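Local coordinates for protein fervidolysin (Fervidobacterium pennivorans, PDB 1R6V) that degrades keratin into peptides as a serine protease of the subtilisin family, letting the bacterium grow on native feathers, at residues S599-F607 with Y663-Q671; A140-A151 with L430-Q438. The protein carries 1 engineered substitution. One frame throughout, in Å; residues are numbered along the deposited sequence.

Contact 1 (S599-F607 with Y663-Q671); sequences SLLSGQISF and YVWWTIFGQ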
loop_
_atom_site.group_PDB
_atom_site.type_symbol
_atom_site.label_atom_id
_atom_site.label_comp_id
_atom_site.label_asym_id
_atom_site.label_seq_id
_atom_site.Cartn_x
_atom_site.Cartn_y
_atom_site.Cartn_z
ATOM N N SER A 599 35.501 -3.499 0.440
ATOM C CA SER A 599 34.505 -3.921 1.420
ATOM C C SER A 599 34.135 -2.884 2.474
ATOM O O SER A 599 33.067 -2.975 3.066
ATOM C CB SER A 599 34.970 -5.202 2.118
ATOM O OG SER A 599 34.976 -6.302 1.225
ATOM N N LEU A 600 35.005 -1.908 2.708
ATOM C CA LEU A 600 34.738 -0.879 3.712
ATOM C C LEU A 600 33.881 0.262 3.180
ATOM O O LEU A 600 33.317 1.040 3.953
ATOM C CB LEU A 600 36.050 -0.312 4.257
ATOM C CG LEU A 600 36.827 -1.131 5.291
ATOM C CD1 LEU A 600 37.219 -2.498 4.730
ATOM C CD2 LEU A 600 38.065 -0.342 5.685
ATOM N N LEU A 601 33.786 0.365 1.862
ATOM C CA LEU A 601 32.990 1.411 1.252
ATOM C C LEU A 601 31.516 1.063 1.373
ATOM O O LEU A 601 31.138 -0.112 1.366
ATOM C CB LEU A 601 33.353 1.580 -0.230
ATOM C CG LEU A 601 34.729 2.179 -0.530
ATOM C CD1 LEU A 601 34.958 2.246 -2.034
ATOM C CD2 LEU A 601 34.818 3.561 0.092
ATOM N N SER A 602 30.690 2.096 1.473
ATOM C CA SER A 602 29.246 1.920 1.590
ATOM C C SER A 602 28.536 2.903 0.671
ATOM O O SER A 602 28.970 4.038 0.522
ATOM C CB SER A 602 28.782 2.163 3.032
ATOM O OG SER A 602 27.383 1.938 3.142
ATOM N N GLY A 603 27.434 2.470 0.072
ATOM C CA GLY A 603 26.693 3.346 -0.816
ATOM C C GLY A 603 26.641 2.781 -2.223
ATOM O O GLY A 603 26.516 1.574 -2.403
ATOM N N GLN A 604 26.743 3.647 -3.223
ATOM C CA GLN A 604 26.703 3.186 -4.604
ATOM C C GLN A 604 27.854 3.811 -5.374
ATOM O O GLN A 604 28.023 5.034 -5.386
ATOM C CB GLN A 604 25.334 3.519 -5.198
ATOM C CG GLN A 604 24.243 2.757 -4.434
ATOM C CD GLN A 604 22.838 3.187 -4.784
ATOM O OE1 GLN A 604 22.560 4.378 -4.915
ATOM N NE2 GLN A 604 21.936 2.216 -4.920
ATOM N N ILE A 605 28.661 2.957 -5.995
ATOM C CA ILE A 605 29.840 3.421 -6.711
ATOM C C ILE A 605 29.978 2.842 -8.102
ATOM O O ILE A 605 29.263 1.912 -8.475
ATOM C CB ILE A 605 31.136 3.060 -5.930
ATOM C CG1 ILE A 605 31.233 1.539 -5.749
ATOM C CG2 ILE A 605 31.158 3.766 -4.573
ATOM C CD1 ILE A 605 32.491 1.056 -5.010
ATOM N N SER A 606 30.901 3.426 -8.864
ATOM C CA SER A 606 31.235 2.960 -10.206
ATOM C C SER A 606 32.764 2.886 -10.244
ATOM O O SER A 606 33.451 3.547 -9.456
ATOM C CB SER A 606 30.721 3.922 -11.293
ATOM O OG SER A 606 29.301 3.972 -11.288
ATOM N N PHE A 607 33.288 2.079 -11.164
ATOM C CA PHE A 607 34.733 1.874 -11.288
ATOM C C PHE A 607 35.269 2.457 -12.579
ATOM O O PHE A 607 34.650 2.334 -13.621
ATOM C CB PHE A 607 35.069 0.371 -11.276
ATOM C CG PHE A 607 34.490 -0.381 -10.109
ATOM C CD1 PHE A 607 34.709 0.057 -8.812
ATOM C CD2 PHE A 607 33.758 -1.551 -10.311
ATOM C CE1 PHE A 607 34.216 -0.656 -7.723
ATOM C CE2 PHE A 607 33.258 -2.275 -9.230
ATOM C CZ PHE A 607 33.489 -1.823 -7.931
ATOM N N TYR A 663 26.100 6.136 -14.584
ATOM C CA TYR A 663 26.711 4.870 -14.947
ATOM C C TYR A 663 26.242 3.756 -14.036
ATOM O O TYR A 663 25.864 4.001 -12.890
ATOM C CB TYR A 663 28.239 4.954 -14.872
ATOM C CG TYR A 663 28.856 5.674 -16.051
ATOM C CD1 TYR A 663 29.073 7.048 -16.015
ATOM C CD2 TYR A 663 29.175 4.980 -17.220
ATOM C CE1 TYR A 663 29.589 7.719 -17.118
ATOM C CE2 TYR A 663 29.691 5.642 -18.331
ATOM C CZ TYR A 663 29.893 7.012 -18.267
ATOM O OH TYR A 663 30.389 7.681 -19.360
ATOM N N VAL A 664 26.260 2.539 -14.572
ATOM C CA VAL A 664 25.892 1.346 -13.818
ATOM C C VAL A 664 26.649 1.440 -12.497
ATOM O O VAL A 664 27.825 1.838 -12.452
ATOM C CB VAL A 664 26.305 0.069 -14.606
ATOM C CG1 VAL A 664 26.371 -1.130 -13.690
ATOM C CG2 VAL A 664 25.279 -0.197 -15.718
ATOM N N TRP A 665 25.966 1.100 -11.411
ATOM C CA TRP A 665 26.590 1.181 -10.104
ATOM C C TRP A 665 26.558 -0.126 -9.337
ATOM O O TRP A 665 25.845 -1.055 -9.711
ATOM C CB TRP A 665 25.926 2.282 -9.273
ATOM C CG TRP A 665 24.479 2.016 -8.961
ATOM C CD1 TRP A 665 23.976 1.349 -7.870
ATOM C CD2 TRP A 665 23.349 2.406 -9.748
ATOM N NE1 TRP A 665 22.604 1.304 -7.935
ATOM C CE2 TRP A 665 22.190 1.945 -9.076
ATOM C CE3 TRP A 665 23.201 3.104 -10.956
ATOM C CZ2 TRP A 665 20.893 2.159 -9.571
ATOM C CZ3 TRP A 665 21.908 3.320 -11.452
ATOM C CH2 TRP A 665 20.772 2.847 -10.757
ATOM N N TRP A 666 27.362 -0.167 -8.279
ATOM C CA TRP A 666 27.479 -1.327 -7.390
ATOM C C TRP A 666 26.963 -0.843 -6.039
ATOM O O TRP A 666 27.424 0.176 -5.516
ATOM C CB TRP A 666 28.945 -1.757 -7.285
ATOM C CG TRP A 666 29.550 -1.990 -8.633
ATOM C CD1 TRP A 666 30.086 -1.050 -9.461
ATOM C CD2 TRP A 666 29.579 -3.229 -9.354
ATOM N NE1 TRP A 666 30.441 -1.622 -10.658
ATOM C CE2 TRP A 666 30.141 -2.960 -10.621
ATOM C CE3 TRP A 666 29.178 -4.539 -9.053
ATOM C CZ2 TRP A 666 30.316 -3.951 -11.591
ATOM C CZ3 TRP A 666 29.350 -5.526 -10.017
ATOM C CH2 TRP A 666 29.916 -5.223 -11.273
ATOM N N THR A 667 26.007 -1.580 -5.492
ATOM C CA THR A 667 25.370 -1.220 -4.231
ATOM C C THR A 667 25.965 -2.011 -3.069
ATOM O O THR A 667 25.869 -3.235 -3.037
ATOM C CB THR A 667 23.847 -1.462 -4.350
ATOM O OG1 THR A 667 23.335 -0.695 -5.449
ATOM C CG2 THR A 667 23.117 -1.025 -3.085
ATOM N N ILE A 668 26.583 -1.299 -2.135
ATOM C CA ILE A 668 27.220 -1.922 -0.979
ATOM C C ILE A 668 26.863 -1.211 0.326
ATOM O O ILE A 668 26.355 -0.081 0.324
ATOM C CB ILE A 668 28.758 -1.969 -1.144
ATOM C CG1 ILE A 668 29.326 -0.559 -1.316
ATOM C CG2 ILE A 668 29.109 -2.859 -2.324
ATOM C CD1 ILE A 668 29.121 0.030 -2.676
ATOM N N PHE A 669 27.144 -1.877 1.443
ATOM C CA PHE A 669 26.791 -1.337 2.748
ATOM C C PHE A 669 27.929 -1.211 3.758
ATOM O O PHE A 669 27.709 -0.829 4.907
ATOM C CB PHE A 669 25.650 -2.190 3.316
ATOM C CG PHE A 669 24.528 -2.399 2.334
ATOM C CD1 PHE A 669 24.523 -3.495 1.484
ATOM C CD2 PHE A 669 23.529 -1.442 2.194
ATOM C CE1 PHE A 669 23.546 -3.637 0.492
ATOM C CE2 PHE A 669 22.545 -1.571 1.207
ATOM C CZ PHE A 669 22.552 -2.669 0.353
ATOM N N GLY A 670 29.145 -1.519 3.323
ATOM C CA GLY A 670 30.280 -1.403 4.210
ATOM C C GLY A 670 30.411 -2.543 5.200
ATOM O O GLY A 670 29.804 -3.595 5.046
ATOM N N GLN A 671 31.221 -2.326 6.227
ATOM C CA GLN A 671 31.435 -3.349 7.230
ATOM C C GLN A 671 31.413 -2.700 8.607
ATOM O O GLN A 671 31.306 -3.394 9.618
ATOM C CB GLN A 671 32.785 -4.032 6.983
ATOM C CG GLN A 671 32.904 -5.436 7.549
ATOM C CD GLN A 671 32.282 -6.496 6.657
ATOM O OE1 GLN A 671 32.204 -7.665 7.034
ATOM N NE2 GLN A 671 31.847 -6.098 5.468
HETATM O O HOH W 1 31.560 0.907 6.583
HETATM O O HOH W 2 31.679 0.372 -12.539
#
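W666 and F607 meet on one side of the antiparallel pairing between 599-607 and 663-671, and their rings form an offset stack: the five-membered part of the indole lies 4.2 Å, centroid to centroid, from the phenyl ring, with the planes at 28°. F607 CE2 sits over the indole face, 3.2 Å from W666 NE1. With CG of W666 anti to its carbonyl carbon (chi1 -54°), the indole leans over the neighbouring strand with one face turned to F607, and a water in the indole plane accepts from both NE1 and F607 N. R529 adds a cation-pi contact to the indole. Were W666 an alanine, the F607 ring would probably lose its stacking partner and the water one of its two donors. On the same side, I605 CG1 meets I668 CD1 at 4.0 Å, the two side chains crossing at about a right angle.

Backbone bonds pair G603 with I668 and I605 with W666, two each; W666 N reaches I605 O at 2.8 Å. Polar side chains extend the pairing. S606 OG donates to V664 O at 2.8 Å, from above the carbonyl plane. Over the other side of the sheet, Q604 lies alongside T667 and W665: its NE2 donates to T667 OG1 at 3.3 Å, while its amide is inclined 56° to the W665 ring, whose NE1 donates to I526 O.

L558, V625 and L627 of the facing sheet pack against the side with I605, F607, W666 and I668, the buried interior of a beta sandwich, here fervidolysin's second sandwich domain.

Contact 2 (A140-A151 with L430-Q438); sequences AIGVTQQLWEEA and LVKLDAALQ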
loop_
_atom_site.group_PDB
_atom_site.type_symbol
_atom_site.label_atom_id
_atom_site.label_comp_id
_atom_site.label_asym_id
_atom_site.label_seq_id
_atom_site.Cartn_x
_atom_site.Cartn_y
_atom_site.Cartn_z
ATOM N N ALA A 140 -27.040 -12.237 13.356
ATOM C CA ALA A 140 -25.795 -12.962 13.501
ATOM C C ALA A 140 -24.746 -12.220 14.321
ATOM O O ALA A 140 -23.994 -12.848 15.062
ATOM C CB ALA A 140 -25.234 -13.305 12.139
ATOM N N ILE A 141 -24.676 -10.901 14.186
ATOM C CA ILE A 141 -23.673 -10.168 14.952
ATOM C C ILE A 141 -24.142 -9.770 16.345
ATOM O O ILE A 141 -23.404 -9.129 17.088
ATOM C CB ILE A 141 -23.134 -8.918 14.178
ATOM C CG1 ILE A 141 -24.256 -7.909 13.898
ATOM C CG2 ILE A 141 -22.456 -9.391 12.888
ATOM C CD1 ILE A 141 -23.784 -6.591 13.238
ATOM N N GLY A 142 -25.361 -10.157 16.705
ATOM C CA GLY A 142 -25.869 -9.855 18.040
ATOM C C GLY A 142 -26.563 -8.527 18.267
ATOM O O GLY A 142 -26.694 -8.076 19.405
ATOM N N VAL A 143 -27.020 -7.887 17.198
ATOM C CA VAL A 143 -27.710 -6.621 17.344
ATOM C C VAL A 143 -29.102 -6.820 17.953
ATOM O O VAL A 143 -29.796 -7.780 17.629
ATOM C CB VAL A 143 -27.895 -5.932 15.969
ATOM C CG1 VAL A 143 -28.848 -4.759 16.099
ATOM C CG2 VAL A 143 -26.552 -5.489 15.417
ATOM N N THR A 144 -29.494 -5.936 18.864
ATOM C CA THR A 144 -30.838 -5.985 19.428
ATOM C C THR A 144 -31.227 -4.537 19.679
ATOM O O THR A 144 -30.360 -3.660 19.766
ATOM C CB THR A 144 -30.940 -6.793 20.761
ATOM O OG1 THR A 144 -30.240 -6.111 21.806
ATOM C CG2 THR A 144 -30.377 -8.193 20.584
ATOM N N GLN A 145 -32.523 -4.265 19.762
ATOM C CA GLN A 145 -32.944 -2.894 20.014
ATOM C C GLN A 145 -32.429 -2.450 21.378
ATOM O O GLN A 145 -32.046 -1.296 21.562
ATOM C CB GLN A 145 -34.468 -2.771 19.943
ATOM C CG GLN A 145 -35.017 -2.971 18.530
ATOM C CD GLN A 145 -36.438 -2.456 18.370
ATOM O OE1 GLN A 145 -36.687 -1.257 18.491
ATOM N NE2 GLN A 145 -37.372 -3.359 18.096
ATOM N N GLN A 146 -32.397 -3.373 22.329
ATOM C CA GLN A 146 -31.910 -3.046 23.658
ATOM C C GLN A 146 -30.456 -2.597 23.579
ATOM O O GLN A 146 -30.052 -1.641 24.251
ATOM C CB GLN A 146 -32.033 -4.261 24.576
ATOM C CG GLN A 146 -31.767 -3.952 26.037
ATOM C CD GLN A 146 -32.055 -5.140 26.937
ATOM O OE1 GLN A 146 -33.145 -5.716 26.886
ATOM N NE2 GLN A 146 -31.082 -5.511 27.767
ATOM N N LEU A 147 -29.669 -3.279 22.751
ATOM C CA LEU A 147 -28.264 -2.928 22.600
ATOM C C LEU A 147 -28.124 -1.506 22.069
ATOM O O LEU A 147 -27.265 -0.760 22.532
ATOM C CB LEU A 147 -27.551 -3.916 21.668
ATOM C CG LEU A 147 -26.040 -3.750 21.464
ATOM C CD1 LEU A 147 -25.414 -5.111 21.161
ATOM C CD2 LEU A 147 -25.766 -2.761 20.320
ATOM N N TRP A 148 -28.959 -1.128 21.102
ATOM C CA TRP A 148 -28.891 0.225 20.556
ATOM C C TRP A 148 -29.217 1.278 21.598
ATOM O O TRP A 148 -28.814 2.434 21.465
ATOM C CB TRP A 148 -29.834 0.405 19.367
ATOM C CG TRP A 148 -29.344 -0.233 18.120
ATOM C CD1 TRP A 148 -28.039 -0.371 17.715
ATOM C CD2 TRP A 148 -30.153 -0.775 17.069
ATOM N NE1 TRP A 148 -27.995 -0.967 16.472
ATOM C CE2 TRP A 148 -29.273 -1.223 16.055
ATOM C CE3 TRP A 148 -31.536 -0.925 16.888
ATOM C CZ2 TRP A 148 -29.739 -1.816 14.867
ATOM C CZ3 TRP A 148 -32.002 -1.517 15.700
ATOM C CH2 TRP A 148 -31.099 -1.953 14.709
ATOM N N GLU A 149 -29.953 0.886 22.634
ATOM C CA GLU A 149 -30.281 1.834 23.690
ATOM C C GLU A 149 -29.017 2.254 24.424
ATOM O O GLU A 149 -28.937 3.363 24.964
ATOM C CB GLU A 149 -31.270 1.228 24.684
ATOM C CG GLU A 149 -32.619 0.894 24.084
ATOM C CD GLU A 149 -33.662 0.668 25.154
ATOM O OE1 GLU A 149 -34.002 1.648 25.849
ATOM O OE2 GLU A 149 -34.133 -0.481 25.311
ATOM N N GLU A 150 -28.024 1.371 24.449
ATOM C CA GLU A 150 -26.762 1.693 25.115
ATOM C C GLU A 150 -25.820 2.436 24.162
ATOM O O GLU A 150 -25.205 3.440 24.531
ATOM C CB GLU A 150 -26.076 0.420 25.644
ATOM C CG GLU A 150 -24.633 0.659 26.098
ATOM C CD GLU A 150 -23.957 -0.560 26.697
ATOM O OE1 GLU A 150 -24.394 -1.701 26.443
ATOM O OE2 GLU A 150 -22.958 -0.376 27.420
ATOM N N ALA A 151 -25.722 1.940 22.932
ATOM C CA ALA A 151 -24.849 2.539 21.921
ATOM C C ALA A 151 -25.365 2.209 20.515
ATOM O O ALA A 151 -25.766 1.080 20.258
ATOM C CB ALA A 151 -23.431 2.006 22.092
ATOM N N LEU A 430 -16.532 -14.986 13.728
ATOM C CA LEU A 430 -17.633 -14.078 13.442
ATOM C C LEU A 430 -17.615 -12.871 14.374
ATOM O O LEU A 430 -17.590 -13.022 15.596
ATOM C CB LEU A 430 -18.957 -14.816 13.617
ATOM C CG LEU A 430 -20.235 -13.980 13.645
ATOM C CD1 LEU A 430 -20.460 -13.327 12.261
ATOM C CD2 LEU A 430 -21.429 -14.882 14.010
ATOM N N VAL A 431 -17.652 -11.667 13.805
ATOM C CA VAL A 431 -17.664 -10.468 14.639
ATOM C C VAL A 431 -18.957 -10.464 15.476
ATOM O O VAL A 431 -20.037 -10.789 14.982
ATOM C CB VAL A 431 -17.575 -9.176 13.756
ATOM C CG1 VAL A 431 -18.845 -9.009 12.926
ATOM C CG2 VAL A 431 -17.332 -7.945 14.639
ATOM N N LYS A 432 -18.837 -10.099 16.750
ATOM C CA LYS A 432 -19.975 -10.058 17.654
ATOM C C LYS A 432 -20.069 -8.702 18.342
ATOM O O LYS A 432 -19.273 -8.382 19.233
ATOM C CB LYS A 432 -19.851 -11.174 18.696
ATOM C CG LYS A 432 -20.198 -12.552 18.145
ATOM C CD LYS A 432 -21.693 -12.617 17.911
ATOM C CE LYS A 432 -22.150 -14.023 17.632
ATOM N NZ LYS A 432 -23.615 -14.022 17.391
ATOM N N LEU A 433 -21.049 -7.915 17.919
ATOM C CA LEU A 433 -21.252 -6.579 18.475
ATOM C C LEU A 433 -21.633 -6.648 19.947
ATOM O O LEU A 433 -21.146 -5.860 20.760
ATOM C CB LEU A 433 -22.367 -5.840 17.718
ATOM C CG LEU A 433 -22.367 -4.305 17.607
ATOM C CD1 LEU A 433 -23.799 -3.836 17.437
ATOM C CD2 LEU A 433 -21.720 -3.643 18.796
ATOM N N ASP A 434 -22.500 -7.588 20.305
ATOM C CA ASP A 434 -22.906 -7.652 21.696
ATOM C C ASP A 434 -21.742 -7.967 22.633
ATOM O O ASP A 434 -21.578 -7.289 23.653
ATOM C CB ASP A 434 -24.102 -8.612 21.904
ATOM C CG ASP A 434 -23.868 -10.028 21.372
ATOM O OD1 ASP A 434 -22.804 -10.314 20.788
ATOM O OD2 ASP A 434 -24.786 -10.872 21.541
ATOM N N ALA A 435 -20.927 -8.961 22.287
ATOM C CA ALA A 435 -19.778 -9.316 23.117
ATOM C C ALA A 435 -18.733 -8.199 23.092
ATOM O O ALA A 435 -18.126 -7.866 24.118
ATOM C CB ALA A 435 -19.153 -10.638 22.642
ATOM N N ALA A 436 -18.524 -7.599 21.924
ATOM C CA ALA A 436 -17.539 -6.521 21.829
ATOM C C ALA A 436 -17.943 -5.314 22.668
ATOM O O ALA A 436 -17.114 -4.715 23.362
ATOM C CB ALA A 436 -17.356 -6.097 20.365
ATOM N N LEU A 437 -19.224 -4.963 22.627
ATOM C CA LEU A 437 -19.695 -3.793 23.357
ATOM C C LEU A 437 -19.543 -3.955 24.870
ATOM O O LEU A 437 -19.406 -2.964 25.593
ATOM C CB LEU A 437 -21.155 -3.494 22.993
ATOM C CG LEU A 437 -21.719 -2.135 23.412
ATOM C CD1 LEU A 437 -20.917 -1.010 22.777
ATOM C CD2 LEU A 437 -23.166 -2.068 22.988
ATOM N N GLN A 438 -19.573 -5.194 25.343
ATOM C CA GLN A 438 -19.418 -5.461 26.770
ATOM C C GLN A 438 -18.039 -5.035 27.235
ATOM O O GLN A 438 -17.857 -4.599 28.375
ATOM C CB GLN A 438 -19.618 -6.947 27.071
ATOM C CG GLN A 438 -21.059 -7.391 26.917
ATOM C CD GLN A 438 -21.286 -8.793 27.422
ATOM O OE1 GLN A 438 -20.905 -9.124 28.543
ATOM N NE2 GLN A 438 -21.914 -9.626 26.603
HETATM O O HOH W 3 -27.222 -9.929 21.655
#
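A Schellman motif at G142, closing helix 136-140, meets the start of helix 433-438 in the subtilisin-like catalytic domain. The carbonyls at that helix end take bonds from the incoming chain. K432 NZ donates to A140 O at 2.6 Å, the lysine chain bending (chi2 -71°) to bring the ammonium back to the carbonyl, with NZ approaching from outside the carbonyl plane. L433 N donates to I141 O at 2.8 Å, in the carbonyl plane though bent at the hydrogen. G142 has positive phi, and any CB would run into the D434 carboxylate. A water bridges G142 O and D434 OD2.

Apolar side chains carry the rest. I141 and V431 lie side by side, CG2 against CG1 at 3.6 Å. L147 leaves its helix with CG anti to the backbone N (chi1 -176°), which carries its branches across to helix 433-438: CD2 touches L433 CD1 at 3.7 Å, CD1 lies over D434 CA and CB, and the tip meets that of L437, with CG 3.7 Å from L437 CD2. V143 CG2 reaches the same L433 methyl. L437 also rests CD1 on A151 CB at 4.0 Å, and the E150 chain slides past it on its way to a salt bridge with K397.

The short axes of 145-150 and 433-438 run 29° apart in direction and 11.3 Å at closest approach, so leucine side chains span the interval. V390 and V393 of helix 380-397 pack on L433, and V393 also on A151, while P343 of strand 338-343 packs on I141 and L430.

Both contacts are largely buried, yet they join different elements at opposite sides of the chain's centre, 59 Å apart between centres and about 43 Å between nearest atoms. Contact 1 pairs two strands of one sheet in the second sandwich domain, so paired backbone bonds set its register and aromatic rings fill one side. Contact 2 brings a helix end and a short helix of the catalytic domain against another helix; only two direct hydrogen bonds cross it, both to carbonyls at that helix end, and apolar side chains, leucines prominent among them, do the remainder. Contact 1 lies away from the annotated sites, whereas V143 of contact 2 has its side chain about 12 Å from the bound calcium ion.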